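Two structures of FKBP-type peptidyl-prolyl cis-trans isomerase FkpA from Escherichia coli compared at one contact. The protein catalyses the cis-trans isomerisation of peptide bonds preceding proline, speeding protein folding, and also acts as a folding chaperone in the periplasm. Structure 1 is PDB 1Q6I (chain A, 2.25 Å), residues G172-W177 and L192-E197; structure 2 is PDB 1Q6H (chain B, 1.97 Å), residues G172-W177 and L192-E197. One frame, after least-squares fit of the local backbone (RMSD 0.17 Å); residues are numbered along the deposited sequences.

Structure 1 (1Q6I); sequences GVIPGW and LVIPPE. With FK5 (8-deethyl-8-[but-3-enyl]-ascomycin), chain C.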
loop_
_atom_site.group_PDB
_atom_site.type_symbol
_atom_site.label_atom_id
_atom_site.label_comp_id
_atom_site.label_asym_id
_atom_site.label_seq_id
_atom_site.Cartn_x
_atom_site.Cartn_y
_atom_site.Cartn_z
ATOM N N GLY A 172 -22.296 -7.464 -27.658
ATOM C CA GLY A 172 -21.322 -6.977 -26.707
ATOM C C GLY A 172 -21.421 -7.585 -25.315
ATOM O O GLY A 172 -20.582 -7.278 -24.452
ATOM N N VAL A 173 -22.406 -8.456 -25.103
ATOM C CA VAL A 173 -22.672 -9.058 -23.791
ATOM C C VAL A 173 -22.255 -10.543 -23.664
ATOM O O VAL A 173 -21.775 -11.156 -24.622
ATOM C CB VAL A 173 -24.172 -8.910 -23.440
ATOM C CG1 VAL A 173 -24.523 -7.434 -23.257
ATOM C CG2 VAL A 173 -25.047 -9.551 -24.485
ATOM N N ILE A 174 -22.394 -11.135 -22.489
ATOM C CA ILE A 174 -22.022 -12.566 -22.369
ATOM C C ILE A 174 -22.866 -13.465 -23.302
ATOM O O ILE A 174 -24.055 -13.184 -23.591
ATOM C CB ILE A 174 -22.120 -13.053 -20.925
ATOM C CG1 ILE A 174 -23.468 -12.724 -20.327
ATOM C CG2 ILE A 174 -21.091 -12.378 -20.069
ATOM C CD1 ILE A 174 -23.755 -13.557 -19.185
ATOM N N PRO A 175 -22.270 -14.534 -23.788
ATOM C CA PRO A 175 -22.924 -15.353 -24.834
ATOM C C PRO A 175 -24.318 -15.872 -24.494
ATOM O O PRO A 175 -25.181 -15.961 -25.386
ATOM C CB PRO A 175 -21.917 -16.478 -25.116
ATOM C CG PRO A 175 -20.582 -15.987 -24.492
ATOM C CD PRO A 175 -20.891 -14.972 -23.483
ATOM N N GLY A 176 -24.548 -16.221 -23.230
ATOM C CA GLY A 176 -25.873 -16.703 -22.846
ATOM C C GLY A 176 -26.966 -15.670 -23.109
ATOM O O GLY A 176 -28.135 -16.011 -23.343
ATOM N N TRP A 177 -26.626 -14.392 -23.029
ATOM C CA TRP A 177 -27.619 -13.363 -23.324
ATOM C C TRP A 177 -27.653 -13.165 -24.840
ATOM O O TRP A 177 -28.703 -12.996 -25.414
ATOM C CB TRP A 177 -27.270 -12.016 -22.672
ATOM C CG TRP A 177 -27.739 -11.814 -21.308
ATOM C CD1 TRP A 177 -27.305 -12.450 -20.188
ATOM C CD2 TRP A 177 -28.717 -10.869 -20.882
ATOM N NE1 TRP A 177 -27.968 -11.964 -19.090
ATOM C CE2 TRP A 177 -28.831 -10.987 -19.483
ATOM C CE3 TRP A 177 -29.490 -9.912 -21.543
ATOM C CZ2 TRP A 177 -29.714 -10.216 -18.730
ATOM C CZ3 TRP A 177 -30.343 -9.110 -20.808
ATOM C CH2 TRP A 177 -30.460 -9.273 -19.408
ATOM N N LEU A 192 -33.425 -16.838 -18.188
ATOM C CA LEU A 192 -32.223 -17.447 -18.701
ATOM C C LEU A 192 -31.465 -18.059 -17.540
ATOM O O LEU A 192 -31.257 -17.415 -16.537
ATOM C CB LEU A 192 -31.350 -16.403 -19.408
ATOM C CG LEU A 192 -31.891 -15.578 -20.595
ATOM C CD1 LEU A 192 -30.758 -14.723 -21.192
ATOM C CD2 LEU A 192 -32.445 -16.433 -21.704
ATOM N N VAL A 193 -31.073 -19.314 -17.697
ATOM C CA VAL A 193 -30.293 -20.040 -16.711
ATOM C C VAL A 193 -28.999 -20.408 -17.422
ATOM O O VAL A 193 -28.952 -21.328 -18.245
ATOM C CB VAL A 193 -31.071 -21.223 -16.202
ATOM C CG1 VAL A 193 -30.207 -22.176 -15.381
ATOM C CG2 VAL A 193 -32.205 -20.693 -15.382
ATOM N N ILE A 194 -27.963 -19.630 -17.105
ATOM C CA ILE A 194 -26.736 -19.620 -17.883
ATOM C C ILE A 194 -25.584 -20.300 -17.194
ATOM O O ILE A 194 -25.186 -19.908 -16.100
ATOM C CB ILE A 194 -26.364 -18.158 -18.228
ATOM C CG1 ILE A 194 -27.562 -17.395 -18.819
ATOM C CG2 ILE A 194 -25.191 -18.095 -19.200
ATOM C CD1 ILE A 194 -27.289 -15.841 -19.078
ATOM N N PRO A 195 -25.051 -21.332 -17.845
ATOM C CA PRO A 195 -23.836 -21.998 -17.386
ATOM C C PRO A 195 -22.646 -21.049 -17.379
ATOM O O PRO A 195 -22.581 -20.146 -18.224
ATOM C CB PRO A 195 -23.559 -23.073 -18.445
ATOM C CG PRO A 195 -24.698 -23.138 -19.303
ATOM C CD PRO A 195 -25.594 -21.944 -19.063
ATOM N N PRO A 196 -21.724 -21.268 -16.445
ATOM C CA PRO A 196 -20.530 -20.419 -16.315
ATOM C C PRO A 196 -19.779 -20.252 -17.593
ATOM O O PRO A 196 -19.227 -19.188 -17.813
ATOM C CB PRO A 196 -19.633 -21.183 -15.314
ATOM C CG PRO A 196 -20.373 -22.411 -14.877
ATOM C CD PRO A 196 -21.770 -22.333 -15.431
ATOM N N GLU A 197 -19.743 -21.274 -18.442
ATOM C CA GLU A 197 -18.955 -21.145 -19.662
ATOM C C GLU A 197 -19.600 -20.230 -20.676
ATOM O O GLU A 197 -18.967 -19.883 -21.649
ATOM C CB GLU A 197 -18.623 -22.498 -20.302
ATOM C CG GLU A 197 -19.661 -23.570 -20.060
ATOM C CD GLU A 197 -19.567 -24.174 -18.651
ATOM O OE1 GLU A 197 -18.456 -24.610 -18.247
ATOM O OE2 GLU A 197 -20.607 -24.205 -17.961
HETATM C C1 FK5 C . -23.315 -8.539 -19.391
HETATM C C2 FK5 C . -24.462 -9.099 -18.584
HETATM C C3 FK5 C . -25.791 -9.552 -19.146
HETATM C C4 FK5 C . -26.470 -8.273 -19.555
HETATM C C5 FK5 C . -26.774 -7.399 -18.330
HETATM C C6 FK5 C . -25.561 -7.195 -17.412
HETATM C C8 FK5 C . -24.366 -8.965 -16.195
HETATM C C9 FK5 C . -24.636 -8.366 -14.995
HETATM C C10 FK5 C . -23.594 -7.522 -14.312
HETATM C C11 FK5 C . -22.185 -8.122 -14.220
HETATM C C12 FK5 C . -21.163 -7.085 -13.738
HETATM C C13 FK5 C . -21.309 -5.763 -14.473
HETATM C C14 FK5 C . -22.751 -5.315 -14.450
HETATM C C15 FK5 C . -22.990 -4.001 -15.195
HETATM C C16 FK5 C . -23.009 -2.804 -14.270
HETATM C C17 FK5 C . -21.780 -1.904 -14.317
HETATM C C18 FK5 C . -20.871 -2.144 -15.536
HETATM C C19 FK5 C . -21.052 -1.142 -16.672
HETATM C C20 FK5 C . -19.921 -0.913 -17.581
HETATM C C21 FK5 C . -20.129 -0.769 -19.060
HETATM C C22 FK5 C . -20.127 -2.101 -19.780
HETATM C C23 FK5 C . -21.384 -2.917 -19.880
HETATM C C24 FK5 C . -21.111 -4.304 -20.472
HETATM C C25 FK5 C . -22.121 -5.214 -19.805
HETATM C C26 FK5 C . -21.985 -6.728 -19.957
HETATM C C27 FK5 C . -20.575 -7.035 -19.694
HETATM C C28 FK5 C . -19.794 -7.465 -20.830
HETATM C C29 FK5 C . -18.423 -8.003 -20.675
HETATM C C30 FK5 C . -18.450 -9.522 -20.769
HETATM C C31 FK5 C . -17.031 -10.094 -20.812
HETATM C C32 FK5 C . -16.312 -9.448 -21.966
HETATM C C33 FK5 C . -16.225 -7.946 -21.771
HETATM C C34 FK5 C . -17.629 -7.396 -21.812
HETATM C C35 FK5 C . -22.134 -9.331 -13.313
HETATM C C36 FK5 C . -21.062 -2.095 -12.984
HETATM C C37 FK5 C . -22.335 -0.403 -16.918
HETATM C C38 FK5 C . -19.052 0.181 -19.579
HETATM C C39 FK5 C . -19.710 1.356 -20.271
HETATM C C40 FK5 C . -19.214 2.717 -20.031
HETATM C C41 FK5 C . -23.450 -4.835 -20.410
HETATM C C42 FK5 C . -20.041 -6.905 -18.301
HETATM C C43 FK5 C . -19.161 -4.961 -13.796
HETATM C C44 FK5 C . -24.832 -2.878 -16.225
HETATM C C45 FK5 C . -16.748 -12.308 -19.941
HETATM N N7 FK5 C . -24.771 -8.450 -17.330
HETATM O O1 FK5 C . -22.839 -7.442 -19.032
HETATM O O2 FK5 C . -22.865 -9.166 -20.559
HETATM O O3 FK5 C . -23.627 -10.125 -16.186
HETATM O O4 FK5 C . -25.893 -8.502 -14.402
HETATM O O5 FK5 C . -23.496 -6.335 -15.087
HETATM O O6 FK5 C . -24.150 -7.343 -12.983
HETATM O O7 FK5 C . -20.553 -4.735 -13.885
HETATM O O8 FK5 C . -24.251 -4.088 -15.802
HETATM O O9 FK5 C . -19.002 -2.640 -20.400
HETATM O O10 FK5 C . -21.329 -4.337 -21.856
HETATM O O11 FK5 C . -17.054 -11.483 -21.046
HETATM O O12 FK5 C . -15.029 -9.979 -22.113
#
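Ile194, at the end of strand 189-194, presses against the first turn of helix 175-180 in the FKBP domain, joining helix to curled antiparallel sheet. Its CG2 lies 4.0 Å from Gly176 CA; a CB on Gly176 would clash with this methyl, so glycine suits the close approach. Ile194 CD1 reaches Trp177 CD1 at 3.6 Å and Ile174 CD1 at 4.2 Å, the latter aimed by Ile174 CG1 lying between backbone N and carbonyl carbon (chi1 52°). Leu192 CD1 fills in beside Gly176 O, a branched apolar chain suited to this buried spot. Tyr146 and Phe216 meet the Trp177 indole edge-to-face. This indole floors the FK506 pocket, in FKBPs the isomerase site: pipecolinyl C3 lies 3.2 Å from Trp177 NE1, and Ile174 N donates to ester carbonyl O2 (2.8 Å, 155°). Outside this apolar core, Pro175 and Glu197 are exposed.

What differs
Both copies share one sequence and one scaffold: the comparable CA atoms coincide within the error, and Ile174(A), Trp177(A), Leu192(A) and Ile194(A) keep their places in Ile174(B), Trp177(B), Leu192(B) and Ile194(B). Every pair that touches between helix start and strand end does so in both. The change is the bound group. FK506 is in structure 1 alone, and no ligand or ion is modelled at that place in structure 2. With it come the apolar cover of its pipecolinyl ring over Trp177(A) and the acceptor O2 for the backbone N of Ile174(A), contacts that no modelled ligand supplies to Trp177(B) and Ile174(B); yet both side chains stay put. O2 also sits 3.2 Å from Val173(A) CB, and C28 lies 3.7 Å from Gly172(A) O. Val173(B) holds the position of Val173(A), so at this residue the ligand is accommodated without a shift beyond the error. Further ligand hydrogen bonds, to Tyr200(A) OH and Asp157(A) OD2, are likewise confined to structure 1.

Structure 2 (1Q6H); sequences GVIPGW and LVIPPE.
Gly176 and Ile194 meet where the two backbones come nearest, with Ile194 CG2 3.9 Å from Gly176 CA. A CB on Gly176 would clash with that methyl, so glycine suits this close approach. The branched chain of Ile194 then extends CD1 to 4.1 Å from Trp177 CD1 and to 4.2 Å from Ile174 CD1. In Ile174, CG1 is set between the backbone N and the carbonyl carbon (chi1 54°), directing its terminal methyl at the strand. Leu192 CD1 fills in beside Gly176 O, a branched apolar chain suited to this buried spot. Tyr146 and Phe216 meet the Trp177 indole edge-to-face; broad and rigid, this indole probably floors the isomerase pocket, as in other FKBPs. By contrast with this close-packed centre, Pro175 and Glu197 are exposed at the margin.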
loop_
_atom_site.group_PDB
_atom_site.type_symbol
_atom_site.label_atom_id
_atom_site.label_comp_id
_atom_site.label_asym_id
_atom_site.label_seq_id
_atom_site.Cartn_x
_atom_site.Cartn_y
_atom_site.Cartn_z
ATOM N N GLY B 172 -22.466 -7.851 -27.673
ATOM C CA GLY B 172 -21.463 -7.147 -26.905
ATOM C C GLY B 172 -21.494 -7.540 -25.437
ATOM O O GLY B 172 -20.864 -6.873 -24.599
ATOM N N VAL B 173 -22.212 -8.618 -25.113
ATOM C CA VAL B 173 -22.364 -9.076 -23.719
ATOM C C VAL B 173 -22.048 -10.559 -23.623
ATOM O O VAL B 173 -21.667 -11.161 -24.604
ATOM C CB VAL B 173 -23.794 -8.866 -23.237
ATOM C CG1 VAL B 173 -24.075 -7.386 -23.138
ATOM C CG2 VAL B 173 -24.792 -9.554 -24.189
ATOM N N ILE B 174 -22.210 -11.155 -22.457
ATOM C CA ILE B 174 -21.987 -12.588 -22.337
ATOM C C ILE B 174 -22.853 -13.406 -23.308
ATOM O O ILE B 174 -24.030 -13.115 -23.530
ATOM C CB ILE B 174 -22.199 -13.098 -20.891
ATOM C CG1 ILE B 174 -23.561 -12.706 -20.338
ATOM C CG2 ILE B 174 -21.154 -12.575 -19.990
ATOM C CD1 ILE B 174 -23.925 -13.474 -19.053
ATOM N N PRO B 175 -22.256 -14.459 -23.832
ATOM C CA PRO B 175 -22.866 -15.320 -24.844
ATOM C C PRO B 175 -24.263 -15.820 -24.470
ATOM O O PRO B 175 -25.128 -16.005 -25.319
ATOM C CB PRO B 175 -21.894 -16.522 -24.889
ATOM C CG PRO B 175 -20.652 -16.059 -24.372
ATOM C CD PRO B 175 -20.918 -14.940 -23.427
ATOM N N GLY B 176 -24.475 -16.055 -23.186
ATOM C CA GLY B 176 -25.765 -16.535 -22.733
ATOM C C GLY B 176 -26.884 -15.550 -23.069
ATOM O O GLY B 176 -28.002 -15.961 -23.378
ATOM N N TRP B 177 -26.581 -14.253 -22.967
ATOM C CA TRP B 177 -27.530 -13.221 -23.258
ATOM C C TRP B 177 -27.686 -13.130 -24.763
ATOM O O TRP B 177 -28.800 -13.042 -25.263
ATOM C CB TRP B 177 -27.109 -11.863 -22.675
ATOM C CG TRP B 177 -27.662 -11.577 -21.343
ATOM C CD1 TRP B 177 -27.181 -12.003 -20.156
ATOM C CD2 TRP B 177 -28.798 -10.775 -21.045
ATOM N NE1 TRP B 177 -27.952 -11.522 -19.123
ATOM C CE2 TRP B 177 -28.943 -10.749 -19.648
ATOM C CE3 TRP B 177 -29.731 -10.102 -21.821
ATOM C CZ2 TRP B 177 -29.970 -10.069 -19.015
ATOM C CZ3 TRP B 177 -30.741 -9.420 -21.199
ATOM C CH2 TRP B 177 -30.857 -9.407 -19.804
ATOM N N LEU B 192 -33.507 -16.962 -18.209
ATOM C CA LEU B 192 -32.287 -17.601 -18.696
ATOM C C LEU B 192 -31.534 -18.192 -17.541
ATOM O O LEU B 192 -31.339 -17.523 -16.514
ATOM C CB LEU B 192 -31.390 -16.590 -19.418
ATOM C CG LEU B 192 -32.002 -15.842 -20.590
ATOM C CD1 LEU B 192 -31.068 -14.770 -21.080
ATOM C CD2 LEU B 192 -32.336 -16.745 -21.704
ATOM N N VAL B 193 -31.112 -19.444 -17.698
ATOM C CA VAL B 193 -30.308 -20.116 -16.693
ATOM C C VAL B 193 -29.024 -20.436 -17.393
ATOM O O VAL B 193 -28.966 -21.301 -18.268
ATOM C CB VAL B 193 -31.023 -21.315 -16.095
ATOM C CG1 VAL B 193 -30.143 -22.027 -15.160
ATOM C CG2 VAL B 193 -32.255 -20.824 -15.334
ATOM N N ILE B 194 -28.017 -19.630 -17.098
ATOM C CA ILE B 194 -26.800 -19.633 -17.907
ATOM C C ILE B 194 -25.643 -20.309 -17.229
ATOM O O ILE B 194 -25.233 -19.898 -16.117
ATOM C CB ILE B 194 -26.409 -18.194 -18.246
ATOM C CG1 ILE B 194 -27.625 -17.375 -18.674
ATOM C CG2 ILE B 194 -25.319 -18.177 -19.267
ATOM C CD1 ILE B 194 -27.314 -15.929 -19.093
ATOM N N PRO B 195 -25.098 -21.329 -17.878
ATOM C CA PRO B 195 -23.873 -21.993 -17.369
ATOM C C PRO B 195 -22.676 -21.022 -17.374
ATOM O O PRO B 195 -22.637 -20.149 -18.249
ATOM C CB PRO B 195 -23.597 -23.094 -18.388
ATOM C CG PRO B 195 -24.558 -22.965 -19.450
ATOM C CD PRO B 195 -25.542 -21.875 -19.170
ATOM N N PRO B 196 -21.721 -21.189 -16.445
ATOM C CA PRO B 196 -20.544 -20.325 -16.358
ATOM C C PRO B 196 -19.757 -20.209 -17.646
ATOM O O PRO B 196 -19.221 -19.131 -17.953
ATOM C CB PRO B 196 -19.666 -20.981 -15.286
ATOM C CG PRO B 196 -20.365 -22.199 -14.799
ATOM C CD PRO B 196 -21.711 -22.270 -15.440
ATOM N N GLU B 197 -19.742 -21.296 -18.416
ATOM C CA GLU B 197 -19.097 -21.328 -19.708
ATOM C C GLU B 197 -19.671 -20.285 -20.692
ATOM O O GLU B 197 -18.973 -19.858 -21.617
ATOM C CB GLU B 197 -19.227 -22.749 -20.305
ATOM C CG GLU B 197 -18.456 -23.843 -19.559
ATOM C CD GLU B 197 -19.070 -24.292 -18.211
ATOM O OE1 GLU B 197 -20.310 -24.164 -17.997
ATOM O OE2 GLU B 197 -18.267 -24.740 -17.329
#